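Local coordinates for protein OxyR (Porphyromonas gingivalis, PDB 3HO7) that probably binds DNA and regulates transcription as a redox-sensitive activator of the LysR family, and is represented here by its regulatory domain alone, at residues A147-R150 and L151-G155; R203-L206 and I207-R211. All blocks are in the same frame, centred on the assembly; numbering follows the deposited sequence.

Contact 1. Residues A147-R150 and L151-G155; sequences AFMR and LVESG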
ATOM      1  N   ALA A 147       2.721   2.273   4.810  1.00 24.83           N
ATOM      2  CA  ALA A 147       2.820   2.219   6.261  1.00 25.11           C
ATOM      3  C   ALA A 147       4.215   2.599   6.745  1.00 24.29           C
ATOM      4  O   ALA A 147       4.360   3.419   7.651  1.00 24.86           O
ATOM      5  CB  ALA A 147       2.434   0.840   6.768  1.00 25.61           C
ATOM      6  N   PHE A 148       5.241   1.999   6.149  1.00 23.54           N
ATOM      7  CA  PHE A 148       6.623   2.283   6.537  1.00 22.99           C
ATOM      8  C   PHE A 148       6.976   3.763   6.378  1.00 22.54           C
ATOM      9  O   PHE A 148       7.598   4.355   7.254  1.00 22.56           O
ATOM     10  CB  PHE A 148       7.615   1.432   5.744  1.00 22.62           C
ATOM     11  CG  PHE A 148       7.545  -0.035   6.053  1.00 23.38           C
ATOM     12  CD1 PHE A 148       6.976  -0.484   7.234  1.00 24.06           C
ATOM     13  CD2 PHE A 148       8.074  -0.964   5.172  1.00 23.73           C
ATOM     14  CE1 PHE A 148       6.918  -1.840   7.519  1.00 25.32           C
ATOM     15  CE2 PHE A 148       8.019  -2.318   5.451  1.00 24.12           C
ATOM     16  CZ  PHE A 148       7.443  -2.756   6.628  1.00 24.61           C
ATOM     17  N   MET A 149       6.584   4.367   5.261  1.00 22.11           N
ATOM     18  CA  MET A 149       6.888   5.776   5.050  1.00 21.88           C
ATOM     19  C   MET A 149       6.152   6.648   6.060  1.00 22.55           C
ATOM     20  O   MET A 149       6.703   7.622   6.571  1.00 22.66           O
ATOM     21  CB  MET A 149       6.552   6.200   3.621  1.00 21.66           C
ATOM     22  CG  MET A 149       7.349   5.442   2.588  1.00 20.90           C
ATOM     23  SD  MET A 149       6.952   5.948   0.909  1.00 21.82           S
ATOM     24  CE  MET A 149       7.433   7.670   0.940  1.00 22.33           C
ATOM     25  N   ARG A 150       4.910   6.285   6.358  1.00 23.05           N
ATOM     26  CA  ARG A 150       4.131   7.031   7.332  1.00 24.03           C
ATOM     27  C   ARG A 150       4.821   6.970   8.692  1.00 24.12           C
ATOM     28  O   ARG A 150       4.828   7.947   9.438  1.00 24.54           O
ATOM     29  CB  ARG A 150       2.703   6.487   7.420  1.00 24.90           C
ATOM     30  CG  ARG A 150       1.900   6.598   6.128  1.00 26.08           C
ATOM     31  CD  ARG A 150       1.727   8.042   5.692  1.00 27.99           C
ATOM     32  NE  ARG A 150       2.824   8.478   4.836  1.00 28.41           N
ATOM     33  CZ  ARG A 150       2.910   8.201   3.537  1.00 28.17           C
ATOM     34  NH1 ARG A 150       3.944   8.633   2.829  1.00 28.47           N
ATOM     35  NH2 ARG A 150       1.958   7.490   2.947  1.00 29.07           N
ATOM     36  N   LEU A 151       5.418   5.823   9.002  1.00 23.70           N
ATOM     37  CA  LEU A 151       6.112   5.661  10.279  1.00 24.29           C
ATOM     38  C   LEU A 151       7.327   6.575  10.339  1.00 24.15           C
ATOM     39  O   LEU A 151       7.526   7.307  11.310  1.00 24.80           O
ATOM     40  CB  LEU A 151       6.531   4.205  10.489  1.00 24.02           C
ATOM     41  CG  LEU A 151       5.411   3.232  10.860  1.00 24.53           C
ATOM     42  CD1 LEU A 151       5.888   1.789  10.749  1.00 24.33           C
ATOM     43  CD2 LEU A 151       4.898   3.535  12.254  1.00 26.43           C
ATOM     44  N   VAL A 152       8.137   6.536   9.288  1.00 23.90           N
ATOM     45  CA  VAL A 152       9.340   7.353   9.223  1.00 24.12           C
ATOM     46  C   VAL A 152       9.009   8.840   9.324  1.00 24.78           C
ATOM     47  O   VAL A 152       9.664   9.581  10.056  1.00 25.41           O
ATOM     48  CB  VAL A 152      10.137   7.082   7.933  1.00 23.28           C
ATOM     49  CG1 VAL A 152      11.326   8.026   7.834  1.00 24.07           C
ATOM     50  CG2 VAL A 152      10.592   5.631   7.892  1.00 22.87           C
ATOM     51  N   GLU A 153       7.985   9.269   8.596  1.00 25.25           N
ATOM     52  CA  GLU A 153       7.588  10.673   8.597  1.00 26.06           C
ATOM     53  C   GLU A 153       7.116  11.135   9.976  1.00 27.09           C
ATOM     54  O   GLU A 153       7.104  12.329  10.271  1.00 27.51           O
ATOM     55  CB  GLU A 153       6.515  10.916   7.536  1.00 26.12           C
ATOM     56  CG  GLU A 153       6.994  10.621   6.121  1.00 25.81           C
ATOM     57  CD  GLU A 153       5.854  10.468   5.136  1.00 26.65           C
ATOM     58  OE1 GLU A 153       4.686  10.658   5.541  1.00 28.05           O
ATOM     59  OE2 GLU A 153       6.129  10.147   3.960  1.00 27.08           O
ATOM     60  N   SER A 154       6.722  10.167  10.798  1.00 27.38           N
ATOM     61  CA  SER A 154       6.223  10.419  12.142  1.00 28.49           C
ATOM     62  C   SER A 154       7.358  10.382  13.156  1.00 28.68           C
ATOM     63  O   SER A 154       7.135  10.519  14.357  1.00 29.66           O
ATOM     64  CB  SER A 154       5.141   9.405  12.516  1.00 28.93           C
ATOM     65  OG  SER A 154       5.633   8.082  12.433  1.00 28.93           O
ATOM     66  N   GLY A 155       8.576  10.199  12.662  1.00 27.93           N
ATOM     67  CA  GLY A 155       9.745  10.146  13.520  1.00 28.29           C
ATOM     68  C   GLY A 155      10.122   8.777  14.049  1.00 28.17           C
ATOM     69  O   GLY A 155      11.002   8.664  14.898  1.00 28.68           O
TER
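Arg-150 and Glu-153, three residues apart on helix 145-153, reach out alongside one another and join in a two-pronged salt bridge. The arginine chain leaves with CG beside its own backbone N and then bends twice, at chi2 (-61°) and chi3 (89°), which turns the guanidinium back toward the N-terminal end of the helix with its NE-NH1 edge facing the carboxylate. NE reaches Glu-153 OE1 at 3.0 Å from above the carboxylate plane, while NH1 meets OE2 at 2.9 Å on its syn side, nearly straight. NE and NH1 take one oxygen each, a side-on grip, and the two planes are twisted 34° apart. Glu-153 OE2 also receives hydrogen bonds from Tyr-88 OH and Gln-173 NE2; with three donors on one oxygen, the carboxylate is probably kept ionised.

Phe-148 and Leu-151 belong to another side of the helix. Leu-151 CD1 sits at the edge of the ring, 4.3 Å from Phe-148 CD1. The ring meets Tyr-140 edge-to-face and Trp-112 with planes only slightly inclined; a large flat ring suits this buried place between two other aromatics. Met-149 and Val-152 suit the side that rests on Tyr-88 and strand 158-162, whereas Leu-151 turns to Pro-27 of the second subunit.

Past Glu-153 the last turn closes: Ser-154 N bonds to Leu-151 O at 3.0 Å and weakly to Arg-150 O. Gly-155, whose positive phi suits glycine, sends its N back to Val-152 O and completes a Schellman motif, a classic C-terminal helix stop, in this periplasmic-binding-protein-like regulatory domain.

Contact 2. Residues R203-L206 and I207-R211; sequences REQL and IGLLR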
ATOM      1  N   ARG A 203       3.791  -7.728 -26.871  1.00 36.28           N
ATOM      2  CA  ARG A 203       4.870  -7.803 -25.894  1.00 35.49           C
ATOM      3  C   ARG A 203       5.913  -6.737 -26.198  1.00 35.40           C
ATOM      4  O   ARG A 203       6.322  -5.982 -25.316  1.00 34.95           O
ATOM      5  CB  ARG A 203       5.505  -9.196 -25.922  1.00 35.85           C
ATOM      6  CG  ARG A 203       6.636  -9.420 -24.927  1.00 35.54           C
ATOM      7  CD  ARG A 203       7.182 -10.838 -25.070  1.00 36.33           C
ATOM      8  NE  ARG A 203       8.378 -11.077 -24.266  1.00 36.50           N
ATOM      9  CZ  ARG A 203       9.073 -12.211 -24.285  1.00 36.53           C
ATOM     10  NH1 ARG A 203       8.692 -13.211 -25.070  1.00 36.95           N
ATOM     11  NH2 ARG A 203      10.150 -12.345 -23.522  1.00 36.34           N
ATOM     12  N   GLU A 204       6.334  -6.680 -27.458  1.00 36.02           N
ATOM     13  CA  GLU A 204       7.317  -5.699 -27.901  1.00 36.03           C
ATOM     14  C   GLU A 204       6.812  -4.275 -27.675  1.00 35.39           C
ATOM     15  O   GLU A 204       7.562  -3.405 -27.230  1.00 35.13           O
ATOM     16  CB  GLU A 204       7.659  -5.917 -29.377  1.00 37.45           C
ATOM     17  CG  GLU A 204       8.673  -4.931 -29.941  1.00 38.45           C
ATOM     18  CD  GLU A 204       9.166  -5.326 -31.320  1.00 40.24           C
ATOM     19  OE1 GLU A 204       8.908  -6.474 -31.742  1.00 40.58           O
ATOM     20  OE2 GLU A 204       9.814  -4.489 -31.985  1.00 40.84           O
ATOM     21  N   GLN A 205       5.540  -4.043 -27.983  1.00 34.93           N
ATOM     22  CA  GLN A 205       4.942  -2.727 -27.793  1.00 34.43           C
ATOM     23  C   GLN A 205       4.909  -2.363 -26.312  1.00 33.00           C
ATOM     24  O   GLN A 205       5.294  -1.259 -25.924  1.00 32.70           O
ATOM     25  CB  GLN A 205       3.531  -2.681 -28.387  1.00 34.89           C
ATOM     26  CG  GLN A 205       2.910  -1.289 -28.414  1.00 35.19           C
ATOM     27  CD  GLN A 205       1.503  -1.280 -28.990  1.00 35.86           C
ATOM     28  OE1 GLN A 205       0.999  -2.305 -29.449  1.00 36.05           O
ATOM     29  NE2 GLN A 205       0.863  -0.115 -28.968  1.00 36.28           N
ATOM     30  N   LEU A 206       4.452  -3.298 -25.486  1.00 31.94           N
ATOM     31  CA  LEU A 206       4.399  -3.077 -24.044  1.00 30.58           C
ATOM     32  C   LEU A 206       5.767  -2.694 -23.490  1.00 29.95           C
ATOM     33  O   LEU A 206       5.901  -1.695 -22.784  1.00 29.46           O
ATOM     34  CB  LEU A 206       3.855  -4.312 -23.320  1.00 30.32           C
ATOM     35  CG  LEU A 206       2.362  -4.312 -22.983  1.00 30.46           C
ATOM     36  CD1 LEU A 206       2.059  -3.355 -21.836  1.00 30.84           C
ATOM     37  CD2 LEU A 206       1.528  -3.970 -24.209  1.00 30.68           C
ATOM     38  N   ILE A 207       6.784  -3.484 -23.813  1.00 29.77           N
ATOM     39  CA  ILE A 207       8.134  -3.193 -23.342  1.00 29.40           C
ATOM     40  C   ILE A 207       8.525  -1.758 -23.682  1.00 29.68           C
ATOM     41  O   ILE A 207       9.012  -1.018 -22.831  1.00 29.19           O
ATOM     42  CB  ILE A 207       9.167  -4.168 -23.928  1.00 30.11           C
ATOM     43  CG1 ILE A 207       8.886  -5.593 -23.441  1.00 29.85           C
ATOM     44  CG2 ILE A 207      10.582  -3.734 -23.554  1.00 29.76           C
ATOM     45  CD1 ILE A 207       9.852  -6.630 -23.980  1.00 31.13           C
ATOM     46  N   GLY A 208       8.300  -1.365 -24.931  1.00 30.50           N
ATOM     47  CA  GLY A 208       8.604  -0.007 -25.360  1.00 31.06           C
ATOM     48  C   GLY A 208       7.856   1.049 -24.570  1.00 30.48           C
ATOM     49  O   GLY A 208       8.439   2.041 -24.135  1.00 30.52           O
ATOM     50  N   LEU A 209       6.557   0.834 -24.375  1.00 30.03           N
ATOM     51  CA  LEU A 209       5.723   1.815 -23.686  1.00 29.67           C
ATOM     52  C   LEU A 209       6.128   1.990 -22.226  1.00 28.71           C
ATOM     53  O   LEU A 209       6.189   3.106 -21.717  1.00 28.54           O
ATOM     54  CB  LEU A 209       4.243   1.435 -23.785  1.00 29.57           C
ATOM     55  CG  LEU A 209       3.580   1.725 -25.133  1.00 30.70           C
ATOM     56  CD1 LEU A 209       2.175   1.144 -25.185  1.00 30.58           C
ATOM     57  CD2 LEU A 209       3.557   3.223 -25.409  1.00 31.84           C
ATOM     58  N   LEU A 210       6.406   0.883 -21.552  1.00 28.22           N
ATOM     59  CA  LEU A 210       6.815   0.950 -20.158  1.00 27.70           C
ATOM     60  C   LEU A 210       8.165   1.648 -20.017  1.00 28.20           C
ATOM     61  O   LEU A 210       8.340   2.512 -19.158  1.00 27.97           O
ATOM     62  CB  LEU A 210       6.851  -0.450 -19.542  1.00 27.10           C
ATOM     63  CG  LEU A 210       5.484  -1.105 -19.337  1.00 26.82           C
ATOM     64  CD1 LEU A 210       5.639  -2.585 -19.022  1.00 26.51           C
ATOM     65  CD2 LEU A 210       4.712  -0.400 -18.231  1.00 26.98           C
ATOM     66  N   ARG A 211       9.113   1.283 -20.874  1.00 29.12           N
ATOM     67  CA  ARG A 211      10.433   1.907 -20.840  1.00 30.02           C
ATOM     68  C   ARG A 211      10.345   3.401 -21.141  1.00 30.89           C
ATOM     69  O   ARG A 211      11.086   4.200 -20.570  1.00 31.17           O
ATOM     70  CB  ARG A 211      11.388   1.220 -21.816  1.00 30.87           C
ATOM     71  CG  ARG A 211      11.638  -0.247 -21.515  1.00 30.76           C
ATOM     72  CD  ARG A 211      12.700  -0.817 -22.434  1.00 32.27           C
ATOM     73  NE  ARG A 211      13.978  -0.130 -22.270  1.00 33.49           N
ATOM     74  CZ  ARG A 211      14.997  -0.234 -23.116  1.00 34.96           C
ATOM     75  NH1 ARG A 211      14.889  -0.997 -24.197  1.00 36.18           N
ATOM     76  NH2 ARG A 211      16.120   0.431 -22.886  1.00 36.06           N
TER
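Gln-205 and Leu-209 come together through different first torsions: CG of Gln-205 stands opposite the backbone N (chi1 -172°), whereas CG of Leu-209 lies beside its own N (chi1 -77°). The two side chains keep company outward from the helix, and the methylene CG of Gln-205 meets Leu-209 CD1 at 4.1 Å. The long glutamine suits this partly exposed edge of the helix, since its aliphatic part borders the leucine while NE2 reaches a weak hydrogen bond with Glu-36 O of helix 22-36.

On another side of the helix, Arg-203 is fully stretched, which carries its guanidinium to salt bridges with Glu-76 and Asp-78. Its CG passes 4.4 Å from Ile-207 CD1, a loose apolar touch. Closer in, Ile-207 CG1 lies 3.2 Å from Arg-203 O, the carbonyl that accepts Ile-207 N.

Branched apolar residues suit the sides facing the fold: Leu-206 and Leu-210 rest on helix 22-36 and, with Ile-207, on Leu-191 of strand 184-194, while Leu-209 packs on Ile-32 of that helix. Leu-210 N bonds to Leu-206 O at 2.9 Å. Gly-208 presents only backbone on an exposed side, its N bonding to Glu-204 O.

Across these two turns the backbone thus supplies the hydrogen bonds and the side chains mainly apolar packing; the charge of Arg-203 is paired with acids of strand 75-89, which ties the helix to the sheet.

Both contacts are local, each running along about two turns of one helix in the same regulatory domain, yet their centres lie 34 Å apart, on opposite sides of the chain's centre, and they do not touch. Contact 1 is the more buried and ends its helix; contact 2 is partly buried, within the beta-alpha-beta unit of strands 184-194 and 225-227. Strand 75-89 meets both helices, receiving Met-149 and Val-152 in one and Ile-207 and Leu-210 in the other. Their chemistry differs: 147-155 closes its arginine on a glutamate of its own helix and faces the second subunit, whereas 203-211 sends Arg-203 across to acids of strand 75-89 and touches no other chain.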